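Local coordinates for phosphoserine aminotransferase (Bacillus alcalophilus, PDB 1W23) that catalyses the reversible, pyridoxal-phosphate-dependent transfer of an amino group between phosphoserine and 2-oxoglutarate, a step of serine biosynthesis, at the interface of chains A and B. Sequence-based numbering; all coordinates share one arbitrary frame. Chains: chain A/B, Phosphoserine aminotransferase.

Contact 1: the interface of chains A and B. Residues chain A 26-27, 35, 37; chain B 14, 19, 200, 242, 246.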
loop_
_atom_site.group_PDB
_atom_site.type_symbol
_atom_site.label_atom_id
_atom_site.label_comp_id
_atom_site.label_asym_id
_atom_site.label_seq_id
_atom_site.Cartn_x
_atom_site.Cartn_y
_atom_site.Cartn_z
ATOM N N LEU A 26 2.143 16.999 10.672
ATOM C CA LEU A 26 2.721 15.644 10.585
ATOM C C LEU A 26 2.920 15.034 11.957
ATOM O O LEU A 26 2.885 13.804 12.053
ATOM C CB LEU A 26 4.039 15.624 9.808
ATOM C CG LEU A 26 4.367 14.267 9.219
ATOM C CD1 LEU A 26 3.496 13.924 8.039
ATOM C CD2 LEU A 26 5.847 14.198 8.780
ATOM N N LEU A 27 3.209 15.842 12.978
ATOM C CA LEU A 27 3.487 15.309 14.296
ATOM C C LEU A 27 2.294 15.351 15.230
ATOM O O LEU A 27 2.274 14.627 16.249
ATOM C CB LEU A 27 4.629 16.122 14.960
ATOM C CG LEU A 27 5.847 16.383 14.110
ATOM C CD1 LEU A 27 6.929 17.180 14.889
ATOM C CD2 LEU A 27 6.411 15.099 13.575
ATOM N N SER A 35 0.962 11.669 14.962
ATOM C CA SER A 35 0.809 11.754 13.504
ATOM C C SER A 35 -0.392 10.969 13.037
ATOM O O SER A 35 -0.750 9.952 13.673
ATOM C CB SER A 35 2.058 11.140 12.857
ATOM O OG SER A 35 2.002 11.237 11.440
ATOM N N MET A 37 -0.083 8.927 10.852
ATOM C CA MET A 37 0.662 7.646 10.666
ATOM C C MET A 37 0.710 6.813 11.910
ATOM O O MET A 37 1.105 5.645 11.815
ATOM C CB MET A 37 2.111 7.927 10.164
ATOM C CG MET A 37 2.266 8.146 8.706
ATOM S SD MET A 37 3.988 8.417 8.513
ATOM C CE MET A 37 3.952 10.148 8.424
ATOM N N LEU B 14 5.676 5.872 16.231
ATOM C CA LEU B 14 6.907 5.889 15.438
ATOM C C LEU B 14 7.960 6.680 16.203
ATOM O O LEU B 14 7.666 7.487 17.087
ATOM C CB LEU B 14 6.687 6.474 14.056
ATOM C CG LEU B 14 5.803 5.592 13.143
ATOM C CD1 LEU B 14 5.275 6.443 12.015
ATOM C CD2 LEU B 14 6.613 4.429 12.681
ATOM N N LEU B 19 9.980 10.862 12.348
ATOM C CA LEU B 19 8.891 11.748 11.978
ATOM C C LEU B 19 9.400 13.164 11.802
ATOM O O LEU B 19 8.953 13.868 10.874
ATOM C CB LEU B 19 7.733 11.668 12.950
ATOM C CG LEU B 19 6.789 10.505 12.703
ATOM C CD1 LEU B 19 5.861 10.234 13.884
ATOM C CD2 LEU B 19 5.977 10.702 11.417
ATOM N N PRO B 200 5.087 3.030 9.022
ATOM C CA PRO B 200 3.644 3.215 8.916
ATOM C C PRO B 200 3.040 2.077 8.101
ATOM O O PRO B 200 3.712 1.275 7.434
ATOM C CB PRO B 200 3.515 4.557 8.194
ATOM C CG PRO B 200 4.700 4.513 7.244
ATOM C CD PRO B 200 5.796 3.945 8.129
ATOM N N PHE B 242 6.314 6.421 -0.132
ATOM C CA PHE B 242 6.455 7.128 1.155
ATOM C C PHE B 242 6.570 6.155 2.314
ATOM O O PHE B 242 7.334 6.384 3.250
ATOM C CB PHE B 242 5.296 8.105 1.373
ATOM C CG PHE B 242 5.567 9.003 2.551
ATOM C CD1 PHE B 242 6.473 10.041 2.485
ATOM C CD2 PHE B 242 4.935 8.808 3.756
ATOM C CE1 PHE B 242 6.713 10.812 3.585
ATOM C CE2 PHE B 242 5.141 9.604 4.822
ATOM C CZ PHE B 242 6.063 10.627 4.760
ATOM N N MET B 246 9.643 5.996 4.896
ATOM C CA MET B 246 9.488 6.032 6.351
ATOM C C MET B 246 10.128 4.823 7.019
ATOM O O MET B 246 10.737 4.961 8.084
ATOM C CB MET B 246 8.015 6.173 6.743
ATOM C CG MET B 246 7.418 7.528 6.523
ATOM S SD MET B 246 8.202 8.859 7.419
ATOM C CE MET B 246 8.197 8.215 9.085
#

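Contact 2: the interface of chains A and B. Residues chain A 34, 38-39; chain B 6, 8, 11-13.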
loop_
_atom_site.group_PDB
_atom_site.type_symbol
_atom_site.label_atom_id
_atom_site.label_comp_id
_atom_site.label_asym_id
_atom_site.label_seq_id
_atom_site.Cartn_x
_atom_site.Cartn_y
_atom_site.Cartn_z
ATOM N N MET A 34 -0.414 12.956 18.017
ATOM C CA MET A 34 0.103 11.853 17.224
ATOM C C MET A 34 0.043 12.204 15.747
ATOM O O MET A 34 -0.869 12.963 15.333
ATOM C CB MET A 34 -0.719 10.573 17.453
ATOM C CG MET A 34 -0.563 10.003 18.873
ATOM S SD MET A 34 -1.692 8.659 19.233
ATOM C CE MET A 34 -3.189 9.598 19.444
ATOM N N GLU A 38 0.414 7.378 13.078
ATOM C CA GLU A 38 0.557 6.712 14.368
ATOM C C GLU A 38 -0.790 6.359 14.989
ATOM O O GLU A 38 -0.819 5.814 16.111
ATOM C CB GLU A 38 1.321 7.627 15.324
ATOM C CG GLU A 38 2.783 7.856 14.936
ATOM C CD GLU A 38 3.436 8.833 15.888
ATOM O OE1 GLU A 38 2.989 10.002 15.954
ATOM O OE2 GLU A 38 4.370 8.398 16.634
ATOM N N LEU A 39 -1.884 6.703 14.318
ATOM C CA LEU A 39 -3.236 6.464 14.838
ATOM C C LEU A 39 -3.762 5.106 14.457
ATOM O O LEU A 39 -3.425 4.523 13.414
ATOM C CB LEU A 39 -4.202 7.475 14.205
ATOM C CG LEU A 39 -3.969 8.921 14.471
ATOM C CD1 LEU A 39 -4.955 9.739 13.638
ATOM C CD2 LEU A 39 -4.130 9.279 15.960
ATOM N N ASN B 6 1.076 6.785 23.648
ATOM C CA ASN B 6 0.568 6.040 22.476
ATOM C C ASN B 6 0.875 4.563 22.568
ATOM O O ASN B 6 1.948 4.099 22.181
ATOM C CB ASN B 6 1.088 6.664 21.203
ATOM C CG ASN B 6 0.487 6.016 19.971
ATOM O OD1 ASN B 6 -0.338 5.135 20.086
ATOM N ND2 ASN B 6 0.931 6.458 18.787
ATOM N N ASN B 8 -1.072 2.360 20.965
ATOM C CA ASN B 8 -1.801 1.732 19.848
ATOM C C ASN B 8 -1.161 0.445 19.387
ATOM O O ASN B 8 0.055 0.289 19.345
ATOM C CB ASN B 8 -1.930 2.725 18.692
ATOM C CG ASN B 8 -3.096 3.660 18.786
ATOM O OD1 ASN B 8 -4.197 3.227 19.170
ATOM N ND2 ASN B 8 -2.966 4.918 18.343
ATOM N N PRO B 11 -1.982 0.599 13.306
ATOM C CA PRO B 11 -0.721 1.357 13.325
ATOM C C PRO B 11 -0.390 1.847 14.743
ATOM O O PRO B 11 -1.192 1.694 15.683
ATOM C CB PRO B 11 -0.978 2.498 12.339
ATOM C CG PRO B 11 -2.128 2.008 11.457
ATOM C CD PRO B 11 -2.958 1.255 12.404
ATOM N N SER B 12 0.814 2.384 14.878
ATOM C CA SER B 12 1.430 2.528 16.195
ATOM C C SER B 12 2.420 3.678 16.222
ATOM O O SER B 12 2.711 4.346 15.229
ATOM C CB SER B 12 2.058 1.228 16.596
ATOM O OG SER B 12 3.027 0.830 15.677
ATOM N N ALA B 13 2.952 3.912 17.408
ATOM C CA ALA B 13 3.969 4.930 17.624
ATOM C C ALA B 13 5.154 4.722 16.706
ATOM O O ALA B 13 5.597 3.611 16.457
ATOM C CB ALA B 13 4.459 4.831 19.060
#

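Contact 1: the interface of chains A and B
The A:Met37 side chain runs straight from CA to SD (chi2 -180°) and then bends at the sulfur (chi3 -100°). This bend swings the methyl CE between B:Leu19 and B:Phe242. CE lies 3.7 Å from the methyl CD2 of B:Leu19. It also meets the ring edge of B:Phe242, in the plane of the ring, with CE2 3.8 Å away. The methionine and the phenylalanine side chains cross at about a right angle. B:Pro200 lies alongside the straight part of the chain, its CB 3.8 Å from A:Met37 CG. At the base, B:Leu14 CD1 reaches A:Met37 CB. Beyond the sulfur, CG of B:Met246 packs against SD at 4.1 Å. A:Met37 thus enters an apolar pocket of chain B, formed by helices 16-24 and 241-257 together with B:Leu14 and B:Pro200. The contact is part of the interface of the homodimer.

B:Leu19 also meets A:Leu27 and A:Ser35, through its CB and CD1. It runs antiparallel to both the A:Met37 and the A:Leu27 side chains. CD2 of A:Leu27 touches its CB at 3.7 Å, and A:Ser35 CB lies near its CD1. A:Ser35 also braces its own chain. Its hydroxyl OG donates to the carbonyl O of A:Leu26 at 2.8 Å, in the carbonyl plane. The same OG accepts a hydrogen bond from the backbone N of A:Met37 at 3.2 Å.

Contact 2: the interface of chains A and B
The side-chain amide of B:Asn6 carries the sulfur of A:Met34 over one face. SD stands almost directly above the amide carbon CG, 3.5 Å away, and is equally near ND2. At one edge of the amide, ND2 donates to the backbone O of A:Glu38 at 3.3 Å. That oxygen lies close to the amide plane, 15° out of it. At the other end, OD1 accepts a hydrogen bond from the backbone N of B:Asn8 at 3.0 Å. This second bond ties the amide to its own chain and identifies the oxygen end, leaving the NH2 end turned to chain A. CG anti to the backbone N (chi1 -175°) sets the amide beneath the sulfur.

The carbonyl O of A:Glu38 also accepts from ND2 of B:Asn8, at 3.2 Å. This donor lies in the carbonyl plane, on a lone pair. The B:Asn6 donor is instead tilted 31° from that plane. Two asparagines thus grip one backbone oxygen at the end of 3-10 helix 36-38.

The puckered ring of B:Pro11, which follows a cis peptide bond, receives the carbonyl O of A:Leu39 over one face, 3.4 Å from CB. The side chain of A:Glu38 is extended and runs along B:Ser12 and B:Ala13. Its CG passes 3.5 Å from the backbone O of B:Ser12, and the carboxylate OE2 reaches CA of B:Ala13.

A:Arg42, assigned to glutamate binding by similarity, follows A:Glu38 four residues on. The interface could influence it, though the structure alone does not show this. The patch belongs to the homodimer interface. It joins the N-terminal segment of one subunit to residues 34-39 of the other, around 3-10 helix 36-38, and so contributes to dimer assembly.

The C-alpha centres of contact 1 and contact 2 are about 9 Å apart and their residues interleave in sequence, so the two adjoin. Both draw on residues 34-39 of chain A, including 3-10 helix 36-38, and on the N-terminal part of chain B. Contact 1 alone extends to A:Leu26, A:Leu27, B:Pro200 and helix 241-257. Neighbouring residues are divided: A:Met37 serves contact 1 and A:Glu38 contact 2, while B:Ala13 and B:Leu14 part likewise. A mainly apolar patch and one with hydrogen bonds across the interface flank the same short segment. Two-fold symmetry repeats the pair with the chains exchanged.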